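Local coordinates for flavohemoprotein (Vibrio cholerae O1 biovar El Tor, PDB 4EH1), which probably converts nitric oxide to nitrate with O2 and NAD(P)H, its FAD-binding reductase domain, the part in this structure, passing electrons to the heme domain, at residues A[7-11]-A[89-95]; A[17-23]-A[68-74]; A[189-193]-A[215-220]. All blocks are in the same frame, centred on the assembly; numbering follows the deposited sequence.

Contact 1: residues A[7-11]-A[89-95]; sequences VVREK and LHNNVKV
Val8 and Val95 bring the two backbones together, their CA atoms 5.0 Å apart, where strand 7-11 runs past the irregular segment that follows helix 84-92. Backbone bonds of Val8 with Gly96 and Asp97 continue the approach just ahead of strand 98-105. Strand 7-11 carries a classic beta bulge, Arg9 and Glu10 both facing Val22 of the neighbouring strand. Beyond the bulge, Lys11 reaches toward Leu89 and His90 of helix 84-92 and the loop after it. Its CG is anti to the backbone N (chi1 -161°) and every later torsion is also extended, which carries NZ to three main-chain carbonyl oxygens: His90 O at 2.7 Å, Val93 O at 3.0 Å and Leu89 O at 3.2 Å. The bond to Leu89 O lies in the carbonyl plane on a lone pair, whereas NZ sits well above the planes of the other two. Here the strand belongs to the antiparallel flavin domain of the ferredoxin reductase-like fold, and the helix is the one whose first turn hydrogen-bonds FAD. Three converging carbonyl oxygens probably stabilise the positive charge of this buried ammonium, and a long flexible lysine suits the reach. Branched valines fill the apolar remainder. Val8 CG2 meets Val93 CG1 at 3.6 Å, and Val95 CG2 lies 3.9 Å from Lys11 CB, while Val95 CG1 rests 3.6 Å from Arg9 O.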
loop_
_atom_site.group_PDB
_atom_site.type_symbol
_atom_site.label_atom_id
_atom_site.label_comp_id
_atom_site.label_asym_id
_atom_site.label_seq_id
_atom_site.Cartn_x
_atom_site.Cartn_y
_atom_site.Cartn_z
ATOM N N VAL A 7 -14.974 2.264 6.291
ATOM C CA VAL A 7 -13.986 1.230 6.538
ATOM C C VAL A 7 -12.974 1.226 5.390
ATOM O O VAL A 7 -13.340 1.347 4.218
ATOM C CB VAL A 7 -14.668 -0.146 6.666
ATOM C CG1 VAL A 7 -13.656 -1.253 6.969
ATOM C CG2 VAL A 7 -15.721 -0.065 7.748
ATOM N N VAL A 8 -11.697 1.121 5.743
ATOM C CA VAL A 8 -10.632 1.008 4.768
ATOM C C VAL A 8 -10.733 -0.380 4.124
ATOM O O VAL A 8 -10.545 -1.402 4.799
ATOM C CB VAL A 8 -9.249 1.142 5.432
ATOM C CG1 VAL A 8 -8.141 1.006 4.389
ATOM C CG2 VAL A 8 -9.141 2.457 6.212
ATOM N N ARG A 9 -11.040 -0.418 2.831
ATOM C CA ARG A 9 -11.030 -1.683 2.079
ATOM C C ARG A 9 -9.635 -1.978 1.501
ATOM O O ARG A 9 -9.237 -3.135 1.352
ATOM C CB ARG A 9 -12.038 -1.624 0.939
ATOM C CG ARG A 9 -12.304 -2.976 0.284
ATOM C CD ARG A 9 -13.389 -2.926 -0.812
ATOM N NE ARG A 9 -12.950 -2.228 -2.021
ATOM C CZ ARG A 9 -12.176 -2.767 -2.964
ATOM N NH1 ARG A 9 -11.748 -4.024 -2.835
ATOM N NH2 ARG A 9 -11.816 -2.051 -4.031
ATOM N N GLU A 10 -8.893 -0.914 1.190
ATOM C CA GLU A 10 -7.610 -1.032 0.489
ATOM C C GLU A 10 -6.700 0.087 0.923
ATOM O O GLU A 10 -7.170 1.211 1.108
ATOM C CB GLU A 10 -7.811 -0.846 -1.000
ATOM C CG GLU A 10 -7.252 -1.939 -1.801
ATOM C CD GLU A 10 -8.331 -2.879 -2.211
ATOM O OE1 GLU A 10 -9.149 -2.480 -3.068
ATOM O OE2 GLU A 10 -8.378 -3.998 -1.661
ATOM N N LYS A 11 -5.405 -0.220 1.015
ATOM C CA LYS A 11 -4.358 0.720 1.390
ATOM C C LYS A 11 -3.166 0.496 0.453
ATOM O O LYS A 11 -2.376 -0.406 0.653
ATOM C CB LYS A 11 -3.948 0.473 2.841
ATOM C CG LYS A 11 -3.226 1.633 3.488
ATOM C CD LYS A 11 -2.985 1.407 4.987
ATOM C CE LYS A 11 -2.095 2.533 5.540
ATOM N NZ LYS A 11 -1.811 2.332 6.969
ATOM N N LEU A 89 -2.876 8.158 9.773
ATOM C CA LEU A 89 -3.449 7.370 8.694
ATOM C C LEU A 89 -2.456 6.357 8.134
ATOM O O LEU A 89 -2.780 5.163 8.058
ATOM C CB LEU A 89 -3.934 8.282 7.567
ATOM C CG LEU A 89 -5.160 9.109 7.935
ATOM C CD1 LEU A 89 -5.533 10.034 6.797
ATOM C CD2 LEU A 89 -6.339 8.195 8.335
ATOM N N HIS A 90 -1.278 6.850 7.721
ATOM C CA HIS A 90 -0.189 5.999 7.245
ATOM C C HIS A 90 0.195 4.919 8.277
ATOM O O HIS A 90 0.244 3.741 7.953
ATOM C CB HIS A 90 1.067 6.838 6.891
ATOM C CG HIS A 90 1.026 7.452 5.526
ATOM N ND1 HIS A 90 1.891 7.080 4.518
ATOM C CD2 HIS A 90 0.218 8.407 4.992
ATOM C CE1 HIS A 90 1.622 7.771 3.423
ATOM N NE2 HIS A 90 0.612 8.586 3.683
ATOM N N ASN A 91 0.422 5.310 9.523
ATOM C CA ASN A 91 0.982 4.375 10.499
ATOM C C ASN A 91 -0.002 3.510 11.257
ATOM O O ASN A 91 0.353 2.426 11.672
ATOM C CB ASN A 91 1.863 5.108 11.519
ATOM C CG ASN A 91 3.071 5.766 10.869
ATOM O OD1 ASN A 91 3.561 5.294 9.847
ATOM N ND2 ASN A 91 3.540 6.864 11.444
ATOM N N ASN A 92 -1.223 3.990 11.466
ATOM C CA ASN A 92 -2.115 3.342 12.420
ATOM C C ASN A 92 -3.394 2.817 11.805
ATOM O O ASN A 92 -3.996 1.900 12.330
ATOM C CB ASN A 92 -2.519 4.322 13.536
ATOM C CG ASN A 92 -1.343 4.750 14.399
ATOM O OD1 ASN A 92 -1.217 4.336 15.550
ATOM N ND2 ASN A 92 -0.482 5.577 13.844
ATOM N N VAL A 93 -3.851 3.433 10.726
ATOM C CA VAL A 93 -5.132 3.043 10.177
ATOM C C VAL A 93 -4.962 1.930 9.129
ATOM O O VAL A 93 -4.607 2.203 7.986
ATOM C CB VAL A 93 -5.858 4.253 9.591
ATOM C CG1 VAL A 93 -7.191 3.812 8.957
ATOM C CG2 VAL A 93 -6.051 5.330 10.685
ATOM N N LYS A 94 -5.232 0.689 9.531
ATOM C CA LYS A 94 -5.053 -0.475 8.659
ATOM C C LYS A 94 -6.278 -0.812 7.814
ATOM O O LYS A 94 -7.390 -0.349 8.097
ATOM C CB LYS A 94 -4.730 -1.717 9.505
ATOM C CG LYS A 94 -3.685 -1.492 10.579
ATOM C CD LYS A 94 -3.240 -2.804 11.228
ATOM C CE LYS A 94 -4.373 -3.404 12.069
ATOM N NZ LYS A 94 -5.154 -2.355 12.820
ATOM N N VAL A 95 -6.066 -1.637 6.780
ATOM C CA VAL A 95 -7.170 -2.307 6.109
ATOM C C VAL A 95 -8.048 -3.008 7.144
ATOM O O VAL A 95 -7.554 -3.787 7.968
ATOM C CB VAL A 95 -6.677 -3.360 5.088
ATOM C CG1 VAL A 95 -7.861 -4.125 4.499
ATOM C CG2 VAL A 95 -5.867 -2.690 3.972
#

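Contact 2: residues A[17-23]-A[68-74]; sequences YVTSFVL and YRISVKR. With FAD (flavin-adenine dinucleotide), chain C.
Strands 18-23 and 68-73 pair antiparallel, their axes 4.5 Å apart, at one margin of the flavin-domain sheet of this ferredoxin reductase-like protein. Main-chain bonds join the hydrogen-bonded pairs Thr19-Val72, Phe21-Ile70 and Leu23-Tyr68. The tight part is the face bearing Phe21, Leu23, Ile70 and Val72, turned toward helix 84-92 and strand 98-105. There Val72 CG2 lies 4.0 Å from Phe21 CE2, and Leu23 CD1 lies 4.2 Å from Ile70 CG1; bulky apolar groups suit this buried side. Ile70 CG1 stands between its backbone N and carbonyl carbon (chi1 58°), which brings it against Phe21 CB. The other face is more polar and partly open: Val22, Arg69 and Lys73 are partly exposed, although Ser20 and Ser71 are buried. Their small hydroxyls come within hydrogen-bonding distance, OG to OG 2.8 Å, and have further partners in Glu14 and Ser60 respectively. At the looser end, Arg74 N donates to Tyr17 O at 2.8 Å. The outer backbone edge of 68-73 is left for the flavin, whose pyrimidine ring it reads as another strand would: FAD N3 donates to Ser71 O at 2.9 Å, and Lys73 N donates to FAD O2 at 2.9 Å, with an N-H...O angle of 170°.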
loop_
_atom_site.group_PDB
_atom_site.type_symbol
_atom_site.label_atom_id
_atom_site.label_comp_id
_atom_site.label_asym_id
_atom_site.label_seq_id
_atom_site.Cartn_x
_atom_site.Cartn_y
_atom_site.Cartn_z
ATOM N N TYR A 17 5.944 8.894 -0.365
ATOM C CA TYR A 17 5.265 9.492 0.783
ATOM C C TYR A 17 3.727 9.497 0.669
ATOM O O TYR A 17 3.023 9.936 1.584
ATOM C CB TYR A 17 5.780 10.902 0.971
ATOM C CG TYR A 17 7.293 10.940 1.113
ATOM C CD1 TYR A 17 7.920 10.348 2.199
ATOM C CD2 TYR A 17 8.078 11.570 0.161
ATOM C CE1 TYR A 17 9.294 10.368 2.347
ATOM C CE2 TYR A 17 9.463 11.630 0.307
ATOM C CZ TYR A 17 10.059 11.026 1.401
ATOM O OH TYR A 17 11.414 11.064 1.521
ATOM N N VAL A 18 3.216 9.000 -0.448
ATOM C CA VAL A 18 1.784 9.038 -0.682
ATOM C C VAL A 18 1.203 7.616 -0.689
ATOM O O VAL A 18 1.684 6.703 -1.397
ATOM C CB VAL A 18 1.450 9.712 -2.009
ATOM C CG1 VAL A 18 -0.069 9.600 -2.296
ATOM C CG2 VAL A 18 1.929 11.179 -2.034
ATOM N N THR A 19 0.167 7.452 0.106
ATOM C CA THR A 19 -0.549 6.194 0.217
ATOM C C THR A 19 -2.047 6.426 -0.009
ATOM O O THR A 19 -2.615 7.384 0.524
ATOM C CB THR A 19 -0.256 5.552 1.598
ATOM O OG1 THR A 19 1.078 5.010 1.561
ATOM C CG2 THR A 19 -1.283 4.403 1.936
ATOM N N SER A 20 -2.676 5.583 -0.836
ATOM C CA SER A 20 -4.112 5.710 -1.098
ATOM C C SER A 20 -4.936 4.863 -0.111
ATOM O O SER A 20 -4.479 3.820 0.351
ATOM C CB SER A 20 -4.474 5.256 -2.523
ATOM O OG SER A 20 -4.249 6.249 -3.484
ATOM N N PHE A 21 -6.160 5.301 0.162
ATOM C CA PHE A 21 -7.105 4.529 0.962
ATOM C C PHE A 21 -8.418 4.434 0.200
ATOM O O PHE A 21 -8.995 5.448 -0.169
ATOM C CB PHE A 21 -7.406 5.236 2.290
ATOM C CG PHE A 21 -6.205 5.404 3.181
ATOM C CD1 PHE A 21 -6.052 4.612 4.314
ATOM C CD2 PHE A 21 -5.223 6.366 2.887
ATOM C CE1 PHE A 21 -4.927 4.772 5.153
ATOM C CE2 PHE A 21 -4.113 6.527 3.719
ATOM C CZ PHE A 21 -3.970 5.727 4.856
ATOM N N VAL A 22 -8.898 3.221 0.002
ATOM C CA VAL A 22 -10.212 3.021 -0.559
ATOM C C VAL A 22 -11.180 2.769 0.584
ATOM O O VAL A 22 -11.015 1.832 1.357
ATOM C CB VAL A 22 -10.239 1.805 -1.525
ATOM C CG1 VAL A 22 -11.671 1.558 -2.031
ATOM C CG2 VAL A 22 -9.288 2.019 -2.695
ATOM N N LEU A 23 -12.204 3.606 0.679
ATOM C CA LEU A 23 -13.085 3.596 1.820
ATOM C C LEU A 23 -14.521 3.243 1.434
ATOM O O LEU A 23 -15.070 3.779 0.474
ATOM C CB LEU A 23 -13.078 4.974 2.468
ATOM C CG LEU A 23 -11.691 5.493 2.839
ATOM C CD1 LEU A 23 -11.657 7.019 2.841
ATOM C CD2 LEU A 23 -11.360 4.957 4.211
ATOM N N TYR A 68 -15.041 5.414 -1.994
ATOM C CA TYR A 68 -14.201 6.573 -2.203
ATOM C C TYR A 68 -12.728 6.160 -2.164
ATOM O O TYR A 68 -12.334 5.296 -1.384
ATOM C CB TYR A 68 -14.449 7.602 -1.097
ATOM C CG TYR A 68 -15.808 8.288 -1.099
ATOM C CD1 TYR A 68 -16.417 8.692 -2.287
ATOM C CD2 TYR A 68 -16.461 8.549 0.091
ATOM C CE1 TYR A 68 -17.659 9.340 -2.284
ATOM C CE2 TYR A 68 -17.706 9.178 0.117
ATOM C CZ TYR A 68 -18.291 9.589 -1.067
ATOM O OH TYR A 68 -19.512 10.209 -1.032
ATOM N N ARG A 69 -11.911 6.773 -3.003
ATOM C CA ARG A 69 -10.470 6.683 -2.813
ATOM C C ARG A 69 -9.891 8.082 -2.509
ATOM O O ARG A 69 -10.197 9.074 -3.199
ATOM C CB ARG A 69 -9.772 6.065 -4.025
ATOM C CG ARG A 69 -8.242 5.932 -3.855
ATOM C CD ARG A 69 -7.599 5.255 -5.054
ATOM N NE ARG A 69 -7.339 6.214 -6.116
ATOM C CZ ARG A 69 -6.744 5.899 -7.262
ATOM N NH1 ARG A 69 -6.355 4.650 -7.489
ATOM N NH2 ARG A 69 -6.524 6.835 -8.176
ATOM N N ILE A 70 -9.073 8.151 -1.465
ATOM C CA ILE A 70 -8.274 9.351 -1.208
ATOM C C ILE A 70 -6.799 8.963 -1.192
ATOM O O ILE A 70 -6.460 7.787 -1.025
ATOM C CB ILE A 70 -8.597 9.980 0.141
ATOM C CG1 ILE A 70 -8.350 8.962 1.245
ATOM C CG2 ILE A 70 -10.065 10.559 0.185
ATOM C CD1 ILE A 70 -8.394 9.621 2.648
ATOM N N SER A 71 -5.928 9.954 -1.342
ATOM C CA SER A 71 -4.488 9.709 -1.430
ATOM C C SER A 71 -3.763 10.745 -0.584
ATOM O O SER A 71 -3.845 11.962 -0.838
ATOM C CB SER A 71 -4.009 9.799 -2.879
ATOM O OG SER A 71 -4.825 8.989 -3.730
ATOM N N VAL A 72 -3.018 10.236 0.390
ATOM C CA VAL A 72 -2.597 11.005 1.531
ATOM C C VAL A 72 -1.068 11.084 1.622
ATOM O O VAL A 72 -0.372 10.070 1.699
ATOM C CB VAL A 72 -3.159 10.350 2.814
ATOM C CG1 VAL A 72 -2.564 11.011 4.034
ATOM C CG2 VAL A 72 -4.735 10.359 2.799
ATOM N N LYS A 73 -0.549 12.301 1.586
ATOM C CA LYS A 73 0.884 12.482 1.720
ATOM C C LYS A 73 1.306 12.570 3.197
ATOM O O LYS A 73 0.784 13.389 3.940
ATOM C CB LYS A 73 1.348 13.723 0.991
ATOM C CG LYS A 73 2.892 13.801 1.038
ATOM C CD LYS A 73 3.471 15.111 0.553
ATOM C CE LYS A 73 4.917 15.239 1.093
ATOM N NZ LYS A 73 5.660 16.405 0.581
ATOM N N ARG A 74 2.218 11.698 3.597
ATOM C CA ARG A 74 2.911 11.776 4.883
ATOM C C ARG A 74 3.563 13.165 4.972
ATOM O O ARG A 74 4.567 13.412 4.309
ATOM C CB ARG A 74 4.002 10.691 4.904
ATOM C CG ARG A 74 4.343 10.088 6.250
ATOM C CD ARG A 74 4.650 8.577 6.140
ATOM N NE ARG A 74 5.954 8.259 5.567
ATOM C CZ ARG A 74 6.149 7.519 4.472
ATOM N NH1 ARG A 74 5.123 6.991 3.799
ATOM N NH2 ARG A 74 7.382 7.295 4.049
HETATM P PA FAD C . -0.542 18.934 10.697
HETATM O O1A FAD C . -1.741 19.704 10.553
HETATM O O2A FAD C . -0.217 18.257 11.907
HETATM O O5B FAD C . 0.641 19.890 10.426
HETATM C C5B FAD C . 0.519 20.948 9.511
HETATM C C4B FAD C . 1.824 21.677 9.246
HETATM O O4B FAD C . 2.196 22.487 10.344
HETATM C C3B FAD C . 2.922 20.679 9.042
HETATM O O3B FAD C . 3.816 21.199 8.092
HETATM C C2B FAD C . 3.602 20.622 10.368
HETATM O O2B FAD C . 4.943 20.323 10.134
HETATM C C1B FAD C . 3.375 21.994 10.932
HETATM N N9A FAD C . 3.193 21.895 12.376
HETATM C C8A FAD C . 2.413 21.052 13.016
HETATM N N7A FAD C . 2.502 21.216 14.336
HETATM C C5A FAD C . 3.367 22.182 14.546
HETATM C C6A FAD C . 3.919 22.837 15.722
HETATM N N6A FAD C . 3.545 22.484 16.959
HETATM N N1A FAD C . 4.809 23.787 15.500
HETATM C C2A FAD C . 5.173 24.138 14.288
HETATM N N3A FAD C . 4.718 23.589 13.182
HETATM C C4A FAD C . 3.830 22.616 13.248
HETATM N N1 FAD C . -3.580 16.309 1.638
HETATM C C2 FAD C . -3.368 15.147 1.023
HETATM O O2 FAD C . -2.485 14.437 1.431
HETATM N N3 FAD C . -4.082 14.719 -0.002
HETATM C C4 FAD C . -5.067 15.404 -0.497
HETATM O O4 FAD C . -5.681 14.953 -1.429
HETATM C C4X FAD C . -5.361 16.706 0.112
HETATM N N5 FAD C . -6.327 17.475 -0.333
HETATM C C5X FAD C . -6.568 18.648 0.221
HETATM C C6 FAD C . -7.578 19.403 -0.282
HETATM C C7 FAD C . -7.853 20.620 0.260
HETATM C C7M FAD C . -8.950 21.451 -0.288
HETATM C C8 FAD C . -7.078 21.108 1.391
HETATM C C8M FAD C . -7.418 22.431 1.961
HETATM C C9 FAD C . -6.064 20.351 1.907
HETATM C C9A FAD C . -5.776 19.133 1.351
HETATM N N10 FAD C . -4.750 18.348 1.851
HETATM C C10 FAD C . -4.528 17.127 1.235
HETATM C "C1'" FAD C . -3.971 18.787 3.002
HETATM C "C2'" FAD C . -4.430 18.031 4.249
HETATM O "O2'" FAD C . -5.767 18.302 4.608
HETATM C "C3'" FAD C . -3.658 18.306 5.522
HETATM O "O3'" FAD C . -3.551 19.680 5.773
HETATM C "C4'" FAD C . -2.313 17.609 5.616
HETATM O "O4'" FAD C . -2.513 16.227 5.438
HETATM C "C5'" FAD C . -1.563 17.874 6.917
HETATM O "O5'" FAD C . -2.225 17.435 8.065
HETATM P P FAD C . -1.519 16.784 9.266
HETATM O O1P FAD C . -2.501 16.682 10.296
HETATM O O2P FAD C . -0.880 15.608 8.816
HETATM O O3P FAD C . -0.442 17.839 9.603
#

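Contact 3: residues A[189-193]-A[215-220]; sequences EMQLA and YVVKQL
Met190 O is gripped by two donors from helix 210-223: Tyr215 OH at 2.9 Å and Gln219 NE2 at 3.1 Å. They come from different directions. The hydroxyl stands well above the carbonyl plane, whereas the amide nitrogen lies only 18° out of it, with the oxygen close to the amide plane of Gln219. The same amide turns its oxygen to the N-H two residues on: Leu192 N donates to Gln219 OE1 at 2.7 Å, in the plane of that carbonyl. A glutamine suits this place because one flat group can both donate and accept, and these two bonds fix the rotation of the amide. Residues 215 and 219 lie one helical turn apart and so project from the same side of the helix. Tyr215 CG is anti to the backbone N (chi1 176°), which carries the phenol across to the loop, and Gln219 NE2 rests 3.1 Å above one face of the ring, toward its rim. Gln191 CG touches the hydroxyl from the loop side, 3.4 Å from OH. Beneath this polar layer Leu192 makes the apolar contacts: its CD1 meets Leu220 CD2 at 3.7 Å and Val216 CG1 at 4.1 Å. The Met190 side chain packs on Leu147, Ala149 and Ile120 of the central strands. The loop after strand 186-187 is thereby clasped to a helix flanking the parallel sheet, as befits the three-layer alpha-beta-alpha sandwich of the NAD-binding domain in ferredoxin reductase-like enzymes.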
loop_
_atom_site.group_PDB
_atom_site.type_symbol
_atom_site.label_atom_id
_atom_site.label_comp_id
_atom_site.label_asym_id
_atom_site.label_seq_id
_atom_site.Cartn_x
_atom_site.Cartn_y
_atom_site.Cartn_z
ATOM N N GLU A 189 12.460 22.772 -13.126
ATOM C CA GLU A 189 11.138 23.342 -12.925
ATOM C C GLU A 189 10.312 23.237 -14.207
ATOM O O GLU A 189 10.839 23.206 -15.336
ATOM C CB GLU A 189 11.206 24.798 -12.437
ATOM C CG GLU A 189 11.785 24.971 -11.011
ATOM C CD GLU A 189 10.887 24.400 -9.885
ATOM O OE1 GLU A 189 9.714 24.840 -9.769
ATOM O OE2 GLU A 189 11.355 23.526 -9.099
ATOM N N MET A 190 9.007 23.179 -14.009
ATOM C CA MET A 190 8.063 23.097 -15.095
ATOM C C MET A 190 8.103 24.414 -15.871
ATOM O O MET A 190 7.719 25.446 -15.364
ATOM C CB MET A 190 6.654 22.876 -14.525
ATOM C CG MET A 190 5.635 22.514 -15.608
ATOM S SD MET A 190 3.945 22.330 -15.013
ATOM C CE MET A 190 4.003 20.762 -14.114
ATOM N N GLN A 191 8.571 24.386 -17.099
ATOM C CA GLN A 191 8.563 25.598 -17.902
ATOM C C GLN A 191 7.656 25.418 -19.102
ATOM O O GLN A 191 7.814 24.459 -19.859
ATOM C CB GLN A 191 9.979 25.961 -18.315
ATOM C CG GLN A 191 10.728 26.625 -17.180
ATOM C CD GLN A 191 12.192 26.746 -17.465
ATOM O OE1 GLN A 191 12.914 25.749 -17.478
ATOM N NE2 GLN A 191 12.651 27.968 -17.704
ATOM N N LEU A 192 6.706 26.339 -19.268
ATOM C CA LEU A 192 5.598 26.141 -20.205
ATOM C C LEU A 192 5.778 26.764 -21.598
ATOM O O LEU A 192 5.031 26.442 -22.519
ATOM C CB LEU A 192 4.290 26.655 -19.586
ATOM C CG LEU A 192 3.932 26.125 -18.197
ATOM C CD1 LEU A 192 2.765 26.933 -17.686
ATOM C CD2 LEU A 192 3.577 24.636 -18.197
ATOM N N ALA A 193 6.774 27.631 -21.749
ATOM C CA ALA A 193 6.895 28.520 -22.910
ATOM C C ALA A 193 7.061 27.795 -24.225
ATOM O O ALA A 193 6.736 28.329 -25.276
ATOM C CB ALA A 193 8.087 29.492 -22.712
ATOM N N TYR A 215 3.933 30.370 -9.463
ATOM C CA TYR A 215 4.849 30.164 -10.571
ATOM C C TYR A 215 4.126 29.768 -11.885
ATOM O O TYR A 215 4.390 30.336 -12.953
ATOM C CB TYR A 215 5.847 29.096 -10.152
ATOM C CG TYR A 215 6.809 28.698 -11.219
ATOM C CD1 TYR A 215 7.775 29.582 -11.688
ATOM C CD2 TYR A 215 6.774 27.425 -11.745
ATOM C CE1 TYR A 215 8.677 29.192 -12.677
ATOM C CE2 TYR A 215 7.660 27.026 -12.717
ATOM C CZ TYR A 215 8.606 27.903 -13.188
ATOM O OH TYR A 215 9.459 27.461 -14.172
ATOM N N VAL A 216 3.188 28.825 -11.806
ATOM C CA VAL A 216 2.501 28.374 -13.027
ATOM C C VAL A 216 1.479 29.399 -13.552
ATOM O O VAL A 216 1.415 29.680 -14.759
ATOM C CB VAL A 216 1.783 27.030 -12.829
ATOM C CG1 VAL A 216 0.886 26.724 -14.032
ATOM C CG2 VAL A 216 2.791 25.946 -12.651
ATOM N N VAL A 217 0.684 29.962 -12.645
ATOM C CA VAL A 217 -0.311 30.944 -13.039
ATOM C C VAL A 217 0.349 32.140 -13.727
ATOM O O VAL A 217 -0.143 32.582 -14.748
ATOM C CB VAL A 217 -1.154 31.415 -11.841
ATOM C CG1 VAL A 217 -1.951 32.697 -12.176
ATOM C CG2 VAL A 217 -2.095 30.319 -11.429
ATOM N N LYS A 218 1.462 32.649 -13.182
ATOM C CA LYS A 218 2.206 33.722 -13.864
ATOM C C LYS A 218 2.663 33.352 -15.278
ATOM O O LYS A 218 2.538 34.147 -16.208
ATOM C CB LYS A 218 3.382 34.249 -13.017
ATOM C CG LYS A 218 2.910 35.079 -11.805
ATOM C CD LYS A 218 3.963 35.218 -10.709
ATOM C CE LYS A 218 3.443 36.101 -9.598
ATOM N NZ LYS A 218 4.358 36.116 -8.389
ATOM N N GLN A 219 3.188 32.150 -15.445
ATOM C CA GLN A 219 3.497 31.678 -16.789
ATOM C C GLN A 219 2.257 31.635 -17.697
ATOM O O GLN A 219 2.311 32.063 -18.865
ATOM C CB GLN A 219 4.117 30.295 -16.731
ATOM C CG GLN A 219 5.560 30.251 -16.229
ATOM C CD GLN A 219 6.108 28.850 -16.416
ATOM O OE1 GLN A 219 6.402 28.436 -17.542
ATOM N NE2 GLN A 219 6.195 28.093 -15.330
ATOM N N LEU A 220 1.147 31.115 -17.175
ATOM C CA LEU A 220 -0.074 31.028 -17.985
ATOM C C LEU A 220 -0.553 32.404 -18.442
ATOM O O LEU A 220 -0.863 32.605 -19.613
ATOM C CB LEU A 220 -1.194 30.297 -17.241
ATOM C CG LEU A 220 -0.955 28.794 -17.058
ATOM C CD1 LEU A 220 -2.126 28.171 -16.334
ATOM C CD2 LEU A 220 -0.651 28.066 -18.413
#

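In the fold
Contacts 1 and 2 belong to the FAD-binding domain and contact 3 to the NAD-binding domain. The first two have centres 9 Å apart and share the antiparallel sheet, where strands 4-13, 18-25 and 68-73 are consecutive neighbours; along the chain contact 2 is nested inside the loop closed by contact 1. They also touch, His90 NE2 lying 2.7 Å from Val72 O in a probable hydrogen bond that ties helix 84-92 to the flavin-binding strand. Contact 3 follows, its centre about 28 Å from that of contact 2 and 36 Å from that of contact 1, beside the parallel sheet. The contacts sample both halves of the reductase, which, as in related reductases, probably bring NAD(P)H and FAD together.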